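Local structure of elastinolytic metalloprotease (Pseudoalteromonas sp. CF6-2, 6IK4) at residues A[31-36]-A[117-123]; A[49-53]-A[73-77]; A[77-81]-A[106-111]. The protein probably acts as a zinc-dependent metalloendopeptidase of the M23 family, named for its elastin-degrading activity, this chain being its peptidase part. All coordinates share one frame; numbering follows the deposited sequence.

Contact 1: A[31-36]-A[117-123]. With ZN (zinc ion), chain B.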
# COMPACT_ATOMS: atom_id res chain seq x y z
N SER A 31 0.03 5.69 -8.76
CA SER A 31 -1.04 5.41 -7.80
C SER A 31 -0.62 4.49 -6.66
O SER A 31 -1.42 4.29 -5.74
CB SER A 31 -2.19 4.74 -8.53
OG SER A 31 -1.76 3.48 -9.00
N SER A 32 0.56 3.89 -6.73
CA SER A 32 0.88 2.74 -5.91
C SER A 32 2.23 2.91 -5.21
O SER A 32 3.12 3.61 -5.70
CB SER A 32 0.90 1.46 -6.75
OG SER A 32 -0.33 1.26 -7.44
N LEU A 33 2.37 2.23 -4.08
CA LEU A 33 3.60 2.15 -3.31
C LEU A 33 3.81 0.71 -2.89
O LEU A 33 2.85 -0.00 -2.60
CB LEU A 33 3.55 3.04 -2.05
CG LEU A 33 3.44 4.55 -2.30
CD1 LEU A 33 2.89 5.25 -1.06
CD2 LEU A 33 4.80 5.13 -2.69
N ASP A 34 5.07 0.27 -2.85
CA ASP A 34 5.42 -1.05 -2.32
C ASP A 34 5.97 -0.87 -0.91
O ASP A 34 6.97 -0.17 -0.71
CB ASP A 34 6.44 -1.75 -3.22
CG ASP A 34 5.87 -2.04 -4.60
OD1 ASP A 34 4.64 -2.12 -4.72
OD2 ASP A 34 6.66 -2.19 -5.56
N PHE A 35 5.30 -1.48 0.08
CA PHE A 35 5.68 -1.40 1.49
C PHE A 35 6.22 -2.73 1.97
O PHE A 35 5.66 -3.79 1.65
CB PHE A 35 4.49 -1.05 2.39
CG PHE A 35 3.89 0.30 2.17
CD1 PHE A 35 4.68 1.43 2.05
CD2 PHE A 35 2.52 0.45 2.10
CE1 PHE A 35 4.12 2.68 1.88
CE2 PHE A 35 1.94 1.69 1.91
CZ PHE A 35 2.74 2.81 1.81
N ASN A 36 7.27 -2.70 2.81
CA ASN A 36 7.69 -3.92 3.49
C ASN A 36 8.36 -3.54 4.81
O ASN A 36 8.89 -2.44 4.95
CB ASN A 36 8.63 -4.76 2.61
CG ASN A 36 10.08 -4.28 2.64
OD1 ASN A 36 10.88 -4.74 3.45
ND2 ASN A 36 10.42 -3.35 1.75
N PRO A 117 9.17 -10.26 -0.75
CA PRO A 117 7.88 -10.00 -0.07
C PRO A 117 7.65 -8.51 0.17
O PRO A 117 8.54 -7.78 0.63
CB PRO A 117 8.02 -10.77 1.25
CG PRO A 117 9.04 -11.84 0.97
CD PRO A 117 10.00 -11.24 -0.03
N HIS A 118 6.43 -8.07 -0.15
CA HIS A 118 5.96 -6.72 0.10
C HIS A 118 4.47 -6.69 -0.22
O HIS A 118 3.95 -7.61 -0.86
CB HIS A 118 6.71 -5.69 -0.75
CG HIS A 118 6.41 -5.79 -2.21
ND1 HIS A 118 7.03 -6.71 -3.03
CD2 HIS A 118 5.58 -5.08 -3.01
CE1 HIS A 118 6.59 -6.57 -4.27
NE2 HIS A 118 5.70 -5.59 -4.28
N VAL A 119 3.80 -5.63 0.19
CA VAL A 119 2.44 -5.36 -0.28
C VAL A 119 2.49 -4.24 -1.31
O VAL A 119 3.18 -3.23 -1.11
CB VAL A 119 1.48 -5.02 0.88
CG1 VAL A 119 2.00 -3.83 1.70
CG2 VAL A 119 0.08 -4.71 0.33
N HIS A 120 1.83 -4.46 -2.44
CA HIS A 120 1.63 -3.45 -3.47
C HIS A 120 0.35 -2.72 -3.11
O HIS A 120 -0.74 -3.30 -3.19
CB HIS A 120 1.55 -4.13 -4.84
CG HIS A 120 1.12 -3.24 -5.97
ND1 HIS A 120 2.00 -2.43 -6.66
CD2 HIS A 120 -0.08 -3.09 -6.58
CE1 HIS A 120 1.35 -1.79 -7.62
NE2 HIS A 120 0.09 -2.18 -7.59
N PHE A 121 0.48 -1.46 -2.69
CA PHE A 121 -0.61 -0.66 -2.14
C PHE A 121 -1.04 0.40 -3.15
O PHE A 121 -0.20 1.17 -3.61
CB PHE A 121 -0.11 -0.02 -0.84
CG PHE A 121 -1.06 0.96 -0.20
CD1 PHE A 121 -2.06 0.53 0.67
CD2 PHE A 121 -0.89 2.33 -0.39
CE1 PHE A 121 -2.91 1.45 1.29
CE2 PHE A 121 -1.74 3.25 0.22
CZ PHE A 121 -2.74 2.80 1.06
N THR A 122 -2.34 0.47 -3.46
CA THR A 122 -2.83 1.33 -4.55
C THR A 122 -4.02 2.16 -4.08
O THR A 122 -4.91 1.64 -3.40
CB THR A 122 -3.28 0.48 -5.77
OG1 THR A 122 -2.20 -0.36 -6.21
CG2 THR A 122 -3.80 1.38 -6.95
N LEU A 123 -4.03 3.44 -4.46
CA LEU A 123 -5.16 4.34 -4.20
C LEU A 123 -6.06 4.42 -5.44
O LEU A 123 -5.57 4.62 -6.56
CB LEU A 123 -4.67 5.75 -3.84
CG LEU A 123 -5.78 6.78 -3.55
CD1 LEU A 123 -6.55 6.42 -2.28
CD2 LEU A 123 -5.21 8.21 -3.45
ZN ZN B . 4.03 -2.15 -6.65
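D34 OD1 is held by the zinc ion at 2.0 Å and takes a weak hydrogen bond from a bound glycerol, while H120 ND1 coordinates the same metal at 2.0 Å. Together with H21 they form the zinc site of an M23 peptidase; H118 and H120 form the family's His-x-His motif, where strand 119-123 begins and pairs antiparallel with strand 32-36. D34 OD2 stays 2.8 Å from the zinc ion, so the carboxylate is monodentate. H120 CG lies anti to its backbone N (chi1 170°), which swings the ring to the metal, and N23 OD1 holds NE2 on its far side. H118, a predicted active-site residue, brings CD2 to 3.4 Å from D34 CB, its ring turned 50° from the carboxylate; G116 O fixes ND1.

The opposite face of the sheet is apolar. F35 CE2 packs obliquely on F121 CD2 at 3.7 Å, and V119 CG1 sits at the edge of the F35 ring. Where S31 and S32 form a classic beta bulge against H21, S32 OG and T122 OG1 are hydrogen-bonded at 2.8 Å, and either may donate. Beyond it, L123 N donates to S31 O at 3.0 Å, nearly straight at 169°.

Contact 2: A[49-53]-A[73-77]; sequences VQAAH and FATNY
The H53 imidazole turns an edge to strand 73-77, with T75 N in its plane and the carbonyl carbon of A74 near the same edge, while T75 OG1 approaches obliquely. The Y77 ring is likewise met at a slant, by V49 CG1 at 3.8 Å from CD2 and by Q50 O beside CE2. Beyond the two segments, F3 meets the H53 ring edge-to-face, and F121 meets the Y77 ring at a steep angle.

A polar chain links these buried groups in the core of the antiparallel M23 peptidase fold. The backbone N of A52 donates to Y77 OH at 2.9 Å, almost straight at 169°, and A52 CB rests 3.3 Å from the same oxygen. Y77 OH is also hydrogen-bonded to T75 OG1 at 2.7 Å, with either as donor. The T75 hydroxyl sits between its backbone N and carbonyl carbon (chi1 49°) and receives a weak, strongly bent bond from H53 NE2 at 2.8 Å. A phenylalanine in place of Y77 would probably leave the A52 N-H without its acceptor and T75 OG1 without one of its partners.

The segments run antiparallel but too far apart to pair, A52 and T75 being 7.3 Å apart between CA atoms, and side chains span the gap. Strands 48-50 and 73-81 both pair with strand 96-100, whose L97 touches Y77, while F121 of strand 119-125 packs against T75 and A52.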
# COMPACT_ATOMS: atom_id res chain seq x y z
N VAL A 49 -0.94 -6.86 7.47
CA VAL A 49 -1.17 -5.55 6.87
C VAL A 49 -2.49 -5.02 7.40
O VAL A 49 -3.50 -5.73 7.39
CB VAL A 49 -1.20 -5.64 5.33
CG1 VAL A 49 -1.41 -4.27 4.69
CG2 VAL A 49 0.09 -6.26 4.79
N GLN A 50 -2.49 -3.77 7.89
CA GLN A 50 -3.68 -3.15 8.46
C GLN A 50 -4.42 -2.33 7.40
O GLN A 50 -3.80 -1.70 6.54
CB GLN A 50 -3.32 -2.23 9.63
CG GLN A 50 -2.66 -2.95 10.80
CD GLN A 50 -2.13 -2.00 11.85
OE1 GLN A 50 -2.51 -0.82 11.89
NE2 GLN A 50 -1.24 -2.50 12.70
N ALA A 51 -5.75 -2.33 7.49
CA ALA A 51 -6.55 -1.45 6.63
C ALA A 51 -6.17 0.01 6.88
O ALA A 51 -6.18 0.48 8.03
CB ALA A 51 -8.05 -1.65 6.89
N ALA A 52 -5.85 0.73 5.80
CA ALA A 52 -5.47 2.14 5.88
C ALA A 52 -6.64 3.04 6.27
O ALA A 52 -6.41 4.20 6.64
CB ALA A 52 -4.91 2.62 4.53
N HIS A 53 -7.86 2.53 6.21
CA HIS A 53 -9.10 3.26 6.49
C HIS A 53 -10.23 2.24 6.53
O HIS A 53 -10.02 1.06 6.24
CB HIS A 53 -9.38 4.31 5.41
CG HIS A 53 -9.48 3.72 4.04
ND1 HIS A 53 -10.64 3.14 3.56
CD2 HIS A 53 -8.55 3.54 3.08
CE1 HIS A 53 -10.42 2.66 2.35
NE2 HIS A 53 -9.16 2.89 2.04
N PHE A 73 -13.38 6.63 -2.54
CA PHE A 73 -11.96 6.30 -2.52
C PHE A 73 -11.76 4.90 -1.96
O PHE A 73 -12.54 4.43 -1.13
CB PHE A 73 -11.17 7.30 -1.67
CG PHE A 73 -10.99 8.62 -2.34
CD1 PHE A 73 -9.97 8.79 -3.27
CD2 PHE A 73 -11.85 9.67 -2.08
CE1 PHE A 73 -9.80 10.02 -3.92
CE2 PHE A 73 -11.69 10.89 -2.72
CZ PHE A 73 -10.66 11.06 -3.64
N ALA A 74 -10.69 4.25 -2.39
CA ALA A 74 -10.44 2.88 -1.99
C ALA A 74 -8.94 2.64 -1.99
O ALA A 74 -8.20 3.29 -2.73
CB ALA A 74 -11.13 1.87 -2.93
N THR A 75 -8.51 1.71 -1.15
CA THR A 75 -7.14 1.25 -1.20
C THR A 75 -7.13 -0.23 -1.57
O THR A 75 -7.96 -1.00 -1.08
CB THR A 75 -6.40 1.50 0.12
OG1 THR A 75 -7.19 1.02 1.23
CG2 THR A 75 -6.15 3.00 0.29
N ASN A 76 -6.21 -0.60 -2.44
CA ASN A 76 -6.08 -1.97 -2.91
C ASN A 76 -4.76 -2.52 -2.40
O ASN A 76 -3.77 -1.78 -2.31
CB ASN A 76 -6.14 -2.02 -4.44
CG ASN A 76 -6.52 -3.39 -4.96
OD1 ASN A 76 -7.70 -3.68 -5.14
ND2 ASN A 76 -5.52 -4.24 -5.19
N TYR A 77 -4.76 -3.81 -2.02
CA TYR A 77 -3.62 -4.48 -1.40
C TYR A 77 -3.35 -5.74 -2.19
O TYR A 77 -4.16 -6.67 -2.17
CB TYR A 77 -3.92 -4.83 0.07
CG TYR A 77 -4.39 -3.64 0.88
CD1 TYR A 77 -5.71 -3.15 0.76
CD2 TYR A 77 -3.53 -2.99 1.76
CE1 TYR A 77 -6.13 -2.05 1.49
CE2 TYR A 77 -3.95 -1.89 2.50
CZ TYR A 77 -5.25 -1.41 2.35
OH TYR A 77 -5.66 -0.30 3.08

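Contact 3: A[77-81]-A[106-111]; sequences YYHMS and QALCEG
Hydrogen bonds do most of the work between Y78-M80 and the end of helix 104-107, which runs on into a type I beta turn from L108 to G111. Y78 reaches into this turn with its hydroxyl, CG lying anti to the backbone N (chi1 -173°). Its OH donates to G111 O at 2.6 Å, an oxygen lying in the plane of the tyrosine ring, and accepts from E110 N at 3.0 Å, so one oxygen ties down two residues of the turn. The E110 carboxylate is hydrogen-bonded to S61 and N64. H79, a predicted active-site residue, sends ND1 to A107 O at 2.7 Å. The bond is straight at 171° and lies in the imidazole plane, though the donor stands above the carbonyl plane. Held this way, H79 directs NE2 to the glycerol beside the zinc site. Further on, Q106 bends at its second torsion to lay NE2 on M80 O at 3.1 Å, in both the amide and the carbonyl planes; NE2 is also hydrogen-bonded to S62 OG.

A disulfide joins C109 to C63 in the loop between strands 55-61 and 64-68.

Apolar and weaker contacts fill in around these bonds. H79 CA makes a CH-O contact with A107 O, and L108 CD2 runs alongside the imidazole to 3.5 Å from CE1. E110 CB packs against the Y78 hydroxyl. Within segment 77-81, Y78 CD2 lies over one face of the H79 ring, 3.3 Å above its plane and offset toward the rim. S81 CB meets Q106 CG at 3.7 Å.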
# COMPACT_ATOMS: atom_id res chain seq x y z
N TYR A 77 -4.76 -3.81 -2.02
CA TYR A 77 -3.62 -4.48 -1.40
C TYR A 77 -3.35 -5.74 -2.19
O TYR A 77 -4.16 -6.67 -2.17
CB TYR A 77 -3.92 -4.83 0.07
CG TYR A 77 -4.39 -3.64 0.88
CD1 TYR A 77 -5.71 -3.15 0.76
CD2 TYR A 77 -3.53 -2.99 1.76
CE1 TYR A 77 -6.13 -2.05 1.49
CE2 TYR A 77 -3.95 -1.89 2.50
CZ TYR A 77 -5.25 -1.41 2.35
OH TYR A 77 -5.66 -0.30 3.08
N TYR A 78 -2.19 -5.81 -2.86
CA TYR A 78 -1.84 -6.93 -3.72
C TYR A 78 -0.55 -7.59 -3.22
O TYR A 78 0.22 -6.99 -2.46
CB TYR A 78 -1.72 -6.48 -5.19
CG TYR A 78 -1.53 -7.63 -6.16
CD1 TYR A 78 -2.52 -8.58 -6.33
CD2 TYR A 78 -0.34 -7.79 -6.86
CE1 TYR A 78 -2.35 -9.66 -7.21
CE2 TYR A 78 -0.16 -8.86 -7.73
CZ TYR A 78 -1.17 -9.80 -7.89
OH TYR A 78 -0.98 -10.87 -8.76
N HIS A 79 -0.36 -8.85 -3.63
CA HIS A 79 0.69 -9.76 -3.11
C HIS A 79 0.37 -10.26 -1.70
O HIS A 79 1.27 -10.42 -0.88
CB HIS A 79 2.09 -9.12 -3.11
CG HIS A 79 2.52 -8.55 -4.42
ND1 HIS A 79 2.49 -9.28 -5.60
CD2 HIS A 79 3.03 -7.34 -4.74
CE1 HIS A 79 2.96 -8.53 -6.58
NE2 HIS A 79 3.29 -7.35 -6.09
N MET A 80 -0.91 -10.54 -1.42
CA MET A 80 -1.37 -10.86 -0.07
C MET A 80 -1.49 -12.37 0.14
O MET A 80 -1.51 -13.16 -0.81
CB MET A 80 -2.73 -10.20 0.21
CG MET A 80 -2.74 -8.68 0.10
SD MET A 80 -1.72 -7.96 1.39
CE MET A 80 -2.65 -8.33 2.87
N SER A 81 -1.61 -12.75 1.41
CA SER A 81 -1.95 -14.11 1.80
C SER A 81 -2.77 -14.07 3.08
O SER A 81 -2.90 -13.02 3.72
CB SER A 81 -0.69 -14.97 1.99
OG SER A 81 -0.01 -14.60 3.18
N GLN A 106 2.30 -17.49 -4.19
CA GLN A 106 1.14 -16.83 -3.59
C GLN A 106 1.15 -15.33 -3.86
O GLN A 106 0.09 -14.73 -4.09
CB GLN A 106 1.10 -17.10 -2.09
CG GLN A 106 -0.02 -16.36 -1.36
CD GLN A 106 -1.38 -16.83 -1.80
OE1 GLN A 106 -1.55 -17.98 -2.21
NE2 GLN A 106 -2.37 -15.94 -1.74
N ALA A 107 2.33 -14.71 -3.80
CA ALA A 107 2.44 -13.28 -4.05
C ALA A 107 1.96 -12.90 -5.45
O ALA A 107 1.45 -11.80 -5.66
CB ALA A 107 3.88 -12.81 -3.86
N LEU A 108 2.14 -13.80 -6.41
CA LEU A 108 1.82 -13.51 -7.80
C LEU A 108 0.63 -14.34 -8.29
O LEU A 108 0.58 -14.76 -9.44
CB LEU A 108 3.05 -13.74 -8.68
CG LEU A 108 4.24 -12.87 -8.27
CD1 LEU A 108 5.43 -13.11 -9.18
CD2 LEU A 108 3.85 -11.40 -8.29
N CYS A 109 -0.35 -14.57 -7.41
CA CYS A 109 -1.47 -15.43 -7.76
C CYS A 109 -2.31 -14.86 -8.90
O CYS A 109 -3.05 -15.62 -9.54
CB CYS A 109 -2.33 -15.70 -6.52
SG CYS A 109 -3.68 -14.52 -6.17
N GLU A 110 -2.22 -13.56 -9.18
CA GLU A 110 -2.88 -12.97 -10.34
C GLU A 110 -1.89 -12.40 -11.35
O GLU A 110 -2.26 -11.57 -12.18
CB GLU A 110 -3.88 -11.89 -9.93
CG GLU A 110 -5.11 -12.39 -9.23
CD GLU A 110 -6.15 -11.28 -9.07
OE1 GLU A 110 -6.57 -10.71 -10.10
OE2 GLU A 110 -6.52 -10.97 -7.92
N GLY A 111 -0.64 -12.81 -11.28
CA GLY A 111 0.36 -12.29 -12.20
C GLY A 111 1.18 -11.19 -11.56
O GLY A 111 1.07 -10.89 -10.37

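All three contacts are built on the same antiparallel sheet, where strands 73-81 and 119-125 are neighbours. Along the chain, segments 31-36 and 117-123 of contact 1 enclose the other two, with contact 2 first and contact 3 following from Y77, which both contain. The centre of contact 1 is about 10 Å from that of contact 2 and 11 Å from that of contact 3; the latter two lie about 15 Å apart, at different ends of strand 73-81. Backbone hydrogen bonds, T122 O with N76 N and H120 O with Y78 N, probably join the neighbouring strands. The metal site of contact 1 therefore adjoins H79 of contact 3, which packs on H118, while contact 2 belongs to the core away from the zinc ion.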